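Local atomic coordinates of putative lipoprotein (Bacteroides thetaiotaomicron, PDB entry 4Q1Z), a protein that is of unknown function, a two-domain putative lipoprotein of the DUF4876 family from a gut bacterium. Residues Ile163-Asp168 with Met285-Leu290; Trp277-Asp282 with Tyr298-Pro303. All coordinates share one frame; numbering follows the deposited sequence.

Contact 1: Ile163-Asp168 with Met285-Leu290; sequences IWPEAD and MKTTDL
Trp164 brings the CE3-CZ3 side of its six-membered ring against Thr287, Thr288 and Asp289, its side chain crossing that of Thr287 at about a right angle. Thr287 CG2 lies 3.8 Å from Trp164 CE3, in an oblique approach, while the carbonyl oxygen Thr288 O sits at the ring edge, 3.5 Å from CZ3. With its OG1 anti to the backbone N (chi1 -179°), Thr287 bonds through this hydroxyl to Thr288 O on a lone pair. The same OG1 meets Pro165 CG at 3.4 Å, the two side chains tip to tip. Leu290 CD1 packs against the same proline, 3.6 Å from Pro165 N, and Leu290 CB lies 4.3 Å from Ile163 CB, a looser apolar contact. Two hydrogen bonds tie Ile163: its carbonyl O accepts from Leu290 N at 2.8 Å, and its N donates to Asp289 OD1 at 3.0 Å, meeting the carboxylate from above its plane. Asp289 OD1 is also bonded to Ser291 OG, which would help to fix the carboxylate. The contact joins the loop between strands 148-152 and 172-175 to the short edge strand 286-287 of a three-stranded antiparallel sheet, and Trp164 stacks on Tyr174 of strand 172-175.

Contact 2: Trp277-Asp282 with Tyr298-Pro303; sequences WDPVND and YYAKIP
Trp277 turns the edge of its indole toward strand 299-303, and the other side chains of the contact are arranged round that ring. With CG anti to the backbone N (chi1 -176°), the side chain starts off toward the strand. There NE1 donates to Lys301 O over 2.7 Å; the oxygen lies close to the indole plane, and the N-H approaches nearly along the C=O axis, with a C=O...N angle of 163°. Pro303 and Ile302 both pack against the indole at a slant: Pro303 CD is 3.5 Å from Trp277 NE1, and Ile302 CG1 is 4.0 Å from Trp277 CZ2. One face of the indole receives Pro279 CD, offset toward the rim. The same proline presses CB against Ala300 CB at 3.5 Å, so Pro279 touches both the indole and the strand. An alanine in place of Trp277 would probably leave Lys301 O without its indole N-H and open a gap beside Ile302 and Pro303. Farther round the turn, Asp278 holds the chain in an Asx motif: OD1 accepts from Asn281 N at 3.0 Å, while OD2 accepts from Asn281 ND2 at 2.6 Å on its syn side. Through Trp277 and Pro279 the loop packs on the central strand of the sheet 172-175, 299-303, 286-287. Phe269 of strand 265-269 and Tyr148 of strand 148-152 meet the indole edge-to-face, and Phe244 of strand 238-245 touches Pro279 and Ala300.

Contacts 1 and 2 share one small antiparallel sheet, their centres about 11 Å apart. Strand 286-287 of contact 1 pairs with strand 299-303 of contact 2 through probable hydrogen bonds, Met285 O to Lys301 N and Thr287 O to Tyr299 N, each 2.7 Å long. A salt bridge from Lys301 NZ to Asp168 OD1 adds a charged tie between contact 2 and segment 163-168, and Lys286 CB packs 3.3 Å from Pro279 O. Along the chain the segments alternate. The function is unknown and no active site has been assigned; a diethylene glycol molecule about 3 Å from the Asp289 side chain and a triethylene glycol about 4 Å from Pro303 probably come from the crystallisation liquor.

Contact 1: Ile163-Asp168 with Met285-Leu290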
loop_
_atom_site.group_PDB
_atom_site.type_symbol
_atom_site.label_atom_id
_atom_site.label_comp_id
_atom_site.label_asym_id
_atom_site.label_seq_id
_atom_site.Cartn_x
_atom_site.Cartn_y
_atom_site.Cartn_z
ATOM N N ILE A 163 -1.078 3.342 -28.438
ATOM C CA ILE A 163 -2.476 3.401 -28.852
ATOM C C ILE A 163 -3.072 2.074 -28.425
ATOM O O ILE A 163 -2.565 1.013 -28.804
ATOM C CB ILE A 163 -2.712 3.730 -30.356
ATOM C CG1 ILE A 163 -2.039 5.072 -30.753
ATOM C CG2 ILE A 163 -4.224 3.777 -30.665
ATOM C CD1 ILE A 163 -1.773 5.235 -32.242
ATOM N N TRP A 164 -4.094 2.140 -27.572
ATOM C CA TRP A 164 -4.757 0.967 -27.035
ATOM C C TRP A 164 -6.102 0.745 -27.746
ATOM O O TRP A 164 -6.604 1.686 -28.385
ATOM C CB TRP A 164 -4.914 1.119 -25.515
ATOM C CG TRP A 164 -3.608 1.276 -24.779
ATOM C CD1 TRP A 164 -3.231 2.331 -24.002
ATOM C CD2 TRP A 164 -2.491 0.367 -24.789
ATOM N NE1 TRP A 164 -1.971 2.116 -23.487
ATOM C CE2 TRP A 164 -1.492 0.923 -23.957
ATOM C CE3 TRP A 164 -2.234 -0.857 -25.429
ATOM C CZ2 TRP A 164 -0.278 0.273 -23.707
ATOM C CZ3 TRP A 164 -1.015 -1.485 -25.205
ATOM C CH2 TRP A 164 -0.057 -0.925 -24.352
ATOM N N PRO A 165 -6.686 -0.489 -27.734
ATOM C CA PRO A 165 -7.959 -0.692 -28.459
ATOM C C PRO A 165 -9.047 0.282 -28.001
ATOM O O PRO A 165 -9.135 0.621 -26.810
ATOM C CB PRO A 165 -8.323 -2.151 -28.156
ATOM C CG PRO A 165 -7.049 -2.797 -27.775
ATOM C CD PRO A 165 -6.246 -1.738 -27.074
ATOM N N GLU A 166 -9.827 0.785 -28.977
ATOM C CA GLU A 166 -10.912 1.740 -28.765
ATOM C C GLU A 166 -11.949 1.150 -27.796
ATOM O O GLU A 166 -12.403 1.845 -26.881
ATOM C CB GLU A 166 -11.553 2.107 -30.112
ATOM N N ALA A 167 -12.242 -0.159 -27.953
ATOM C CA ALA A 167 -13.192 -0.938 -27.148
ATOM C C ALA A 167 -12.864 -0.960 -25.641
ATOM O O ALA A 167 -13.769 -1.164 -24.822
ATOM C CB ALA A 167 -13.252 -2.362 -27.668
ATOM N N ASP A 168 -11.584 -0.774 -25.280
ATOM C CA ASP A 168 -11.140 -0.787 -23.883
ATOM C C ASP A 168 -11.593 0.438 -23.103
ATOM O O ASP A 168 -11.695 0.375 -21.875
ATOM C CB ASP A 168 -9.614 -0.847 -23.822
ATOM C CG ASP A 168 -8.965 -2.178 -24.109
ATOM O OD1 ASP A 168 -9.679 -3.113 -24.562
ATOM O OD2 ASP A 168 -7.746 -2.280 -23.915
HETATM N N MSE A 285 -8.302 -9.808 -22.590
HETATM C CA MSE A 285 -7.486 -9.305 -21.478
HETATM C C MSE A 285 -6.025 -9.046 -21.885
HETATM O O MSE A 285 -5.190 -8.744 -21.024
HETATM C CB MSE A 285 -7.550 -10.244 -20.265
HETATM C CG MSE A 285 -8.780 -10.000 -19.360
HETATM SE SE MSE A 285 -9.371 -8.112 -19.113
HETATM C CE MSE A 285 -11.009 -8.270 -19.884
ATOM N N LYS A 286 -5.712 -9.139 -23.181
ATOM C CA LYS A 286 -4.352 -8.858 -23.619
ATOM C C LYS A 286 -4.349 -8.123 -24.956
ATOM O O LYS A 286 -5.254 -8.327 -25.765
ATOM C CB LYS A 286 -3.483 -10.114 -23.670
ATOM C CG LYS A 286 -3.983 -11.215 -24.600
ATOM C CD LYS A 286 -2.826 -12.054 -24.978
ATOM C CE LYS A 286 -3.156 -13.490 -24.975
ATOM N NZ LYS A 286 -1.942 -14.285 -25.310
ATOM N N THR A 287 -3.346 -7.246 -25.171
ATOM C CA THR A 287 -3.237 -6.467 -26.410
ATOM C C THR A 287 -1.790 -6.037 -26.736
ATOM O O THR A 287 -0.923 -5.908 -25.852
ATOM C CB THR A 287 -4.144 -5.200 -26.322
ATOM O OG1 THR A 287 -4.058 -4.462 -27.545
ATOM C CG2 THR A 287 -3.790 -4.274 -25.136
ATOM N N THR A 288 -1.564 -5.753 -28.012
ATOM C CA THR A 288 -0.312 -5.159 -28.459
ATOM C C THR A 288 -0.529 -3.615 -28.425
ATOM O O THR A 288 -1.652 -3.130 -28.203
ATOM C CB THR A 288 0.113 -5.696 -29.861
ATOM O OG1 THR A 288 -0.841 -5.321 -30.844
ATOM C CG2 THR A 288 0.270 -7.197 -29.908
ATOM N N ASP A 289 0.552 -2.852 -28.627
ATOM C CA ASP A 289 0.491 -1.407 -28.789
ATOM C C ASP A 289 0.066 -1.233 -30.232
ATOM O O ASP A 289 0.775 -1.701 -31.134
ATOM C CB ASP A 289 1.859 -0.777 -28.480
ATOM C CG ASP A 289 1.939 0.725 -28.650
ATOM O OD1 ASP A 289 1.021 1.307 -29.280
ATOM O OD2 ASP A 289 2.909 1.319 -28.153
ATOM N N LEU A 290 -1.128 -0.668 -30.462
ATOM C CA LEU A 290 -1.665 -0.573 -31.817
ATOM C C LEU A 290 -0.934 0.445 -32.665
ATOM O O LEU A 290 -1.098 0.415 -33.883
ATOM C CB LEU A 290 -3.169 -0.303 -31.808
ATOM C CG LEU A 290 -4.029 -1.386 -31.118
ATOM C CD1 LEU A 290 -5.470 -1.004 -31.105
ATOM C CD2 LEU A 290 -3.865 -2.748 -31.764
#

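Contact 2: Trp277-Asp282 with Tyr298-Pro303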
loop_
_atom_site.group_PDB
_atom_site.type_symbol
_atom_site.label_atom_id
_atom_site.label_comp_id
_atom_site.label_asym_id
_atom_site.label_seq_id
_atom_site.Cartn_x
_atom_site.Cartn_y
_atom_site.Cartn_z
ATOM N N TRP A 277 -10.264 -13.398 -14.411
ATOM C CA TRP A 277 -9.290 -12.541 -15.079
ATOM C C TRP A 277 -8.072 -13.374 -15.516
ATOM O O TRP A 277 -7.233 -13.763 -14.682
ATOM C CB TRP A 277 -8.869 -11.358 -14.185
ATOM C CG TRP A 277 -7.934 -10.398 -14.869
ATOM C CD1 TRP A 277 -8.259 -9.469 -15.810
ATOM C CD2 TRP A 277 -6.506 -10.301 -14.685
ATOM N NE1 TRP A 277 -7.126 -8.801 -16.233
ATOM C CE2 TRP A 277 -6.040 -9.277 -15.544
ATOM C CE3 TRP A 277 -5.575 -10.971 -13.859
ATOM C CZ2 TRP A 277 -4.695 -8.900 -15.598
ATOM C CZ3 TRP A 277 -4.241 -10.596 -13.916
ATOM C CH2 TRP A 277 -3.816 -9.558 -14.760
ATOM N N ASP A 278 -7.958 -13.617 -16.834
ATOM C CA ASP A 278 -6.843 -14.396 -17.375
ATOM C C ASP A 278 -6.192 -13.656 -18.575
ATOM O O ASP A 278 -6.606 -13.854 -19.722
ATOM C CB ASP A 278 -7.323 -15.809 -17.752
ATOM C CG ASP A 278 -6.252 -16.819 -18.090
ATOM O OD1 ASP A 278 -5.105 -16.408 -18.383
ATOM O OD2 ASP A 278 -6.568 -18.009 -18.117
ATOM N N PRO A 279 -5.145 -12.830 -18.334
ATOM C CA PRO A 279 -4.498 -12.107 -19.457
ATOM C C PRO A 279 -3.743 -13.016 -20.449
ATOM O O PRO A 279 -3.410 -12.586 -21.559
ATOM C CB PRO A 279 -3.534 -11.149 -18.744
ATOM C CG PRO A 279 -3.198 -11.852 -17.456
ATOM C CD PRO A 279 -4.516 -12.479 -17.041
ATOM N N VAL A 280 -3.498 -14.275 -20.061
ATOM C CA VAL A 280 -2.773 -15.248 -20.875
ATOM C C VAL A 280 -3.725 -15.941 -21.861
ATOM O O VAL A 280 -3.432 -15.981 -23.051
ATOM C CB VAL A 280 -2.039 -16.254 -19.957
ATOM C CG1 VAL A 280 -1.397 -17.391 -20.752
ATOM C CG2 VAL A 280 -1.002 -15.527 -19.091
ATOM N N ASN A 281 -4.854 -16.465 -21.385
ATOM C CA ASN A 281 -5.778 -17.222 -22.226
ATOM C C ASN A 281 -6.964 -16.413 -22.724
ATOM O O ASN A 281 -7.522 -16.773 -23.763
ATOM C CB ASN A 281 -6.278 -18.459 -21.487
ATOM C CG ASN A 281 -5.155 -19.317 -21.004
ATOM O OD1 ASN A 281 -4.369 -19.842 -21.798
ATOM N ND2 ASN A 281 -4.956 -19.333 -19.691
ATOM N N ASP A 282 -7.383 -15.362 -21.992
ATOM C CA ASP A 282 -8.482 -14.526 -22.475
ATOM C C ASP A 282 -7.872 -13.419 -23.359
ATOM O O ASP A 282 -7.133 -12.560 -22.853
ATOM C CB ASP A 282 -9.336 -13.957 -21.315
ATOM C CG ASP A 282 -10.515 -13.102 -21.750
ATOM O OD1 ASP A 282 -10.863 -13.133 -22.954
ATOM O OD2 ASP A 282 -11.083 -12.399 -20.894
ATOM N N TYR A 298 2.739 -8.252 -26.265
ATOM C CA TYR A 298 1.441 -8.294 -25.630
ATOM C C TYR A 298 1.539 -7.820 -24.210
ATOM O O TYR A 298 2.513 -8.125 -23.500
ATOM C CB TYR A 298 0.847 -9.716 -25.690
ATOM C CG TYR A 298 0.237 -10.035 -27.037
ATOM C CD1 TYR A 298 -1.080 -9.686 -27.328
ATOM C CD2 TYR A 298 0.989 -10.639 -28.042
ATOM C CE1 TYR A 298 -1.635 -9.932 -28.581
ATOM C CE2 TYR A 298 0.447 -10.890 -29.302
ATOM C CZ TYR A 298 -0.869 -10.537 -29.569
ATOM O OH TYR A 298 -1.420 -10.781 -30.817
ATOM N N TYR A 299 0.522 -7.027 -23.811
ATOM C CA TYR A 299 0.403 -6.432 -22.487
ATOM C C TYR A 299 -0.860 -6.902 -21.838
ATOM O O TYR A 299 -1.812 -7.269 -22.538
ATOM C CB TYR A 299 0.469 -4.907 -22.599
ATOM C CG TYR A 299 1.795 -4.459 -23.187
ATOM C CD1 TYR A 299 2.998 -4.707 -22.520
ATOM C CD2 TYR A 299 1.860 -3.888 -24.454
ATOM C CE1 TYR A 299 4.218 -4.356 -23.079
ATOM C CE2 TYR A 299 3.078 -3.503 -25.008
ATOM C CZ TYR A 299 4.250 -3.725 -24.306
ATOM O OH TYR A 299 5.453 -3.336 -24.822
ATOM N N ALA A 300 -0.849 -7.011 -20.513
ATOM C CA ALA A 300 -2.037 -7.516 -19.800
ATOM C C ALA A 300 -2.940 -6.382 -19.458
ATOM O O ALA A 300 -2.474 -5.347 -18.985
ATOM C CB ALA A 300 -1.629 -8.264 -18.537
ATOM N N LYS A 301 -4.234 -6.553 -19.730
ATOM C CA LYS A 301 -5.253 -5.543 -19.441
ATOM C C LYS A 301 -5.635 -5.662 -17.989
ATOM O O LYS A 301 -6.293 -6.618 -17.593
ATOM C CB LYS A 301 -6.471 -5.669 -20.375
ATOM C CG LYS A 301 -6.188 -5.187 -21.787
ATOM C CD LYS A 301 -7.456 -5.289 -22.604
ATOM C CE LYS A 301 -7.158 -5.506 -24.074
ATOM N NZ LYS A 301 -8.391 -5.642 -24.889
ATOM N N ILE A 302 -5.149 -4.717 -17.181
ATOM C CA ILE A 302 -5.412 -4.687 -15.745
ATOM C C ILE A 302 -6.616 -3.769 -15.478
ATOM O O ILE A 302 -6.488 -2.555 -15.657
ATOM C CB ILE A 302 -4.141 -4.252 -14.964
ATOM C CG1 ILE A 302 -2.989 -5.290 -15.155
ATOM C CG2 ILE A 302 -4.442 -3.980 -13.469
ATOM C CD1 ILE A 302 -1.622 -4.738 -14.952
ATOM N N PRO A 303 -7.789 -4.307 -15.044
ATOM C CA PRO A 303 -8.925 -3.427 -14.728
ATOM C C PRO A 303 -8.581 -2.451 -13.601
ATOM O O PRO A 303 -8.174 -2.850 -12.497
ATOM C CB PRO A 303 -10.028 -4.422 -14.321
ATOM C CG PRO A 303 -9.644 -5.694 -15.036
ATOM C CD PRO A 303 -8.156 -5.715 -14.816
#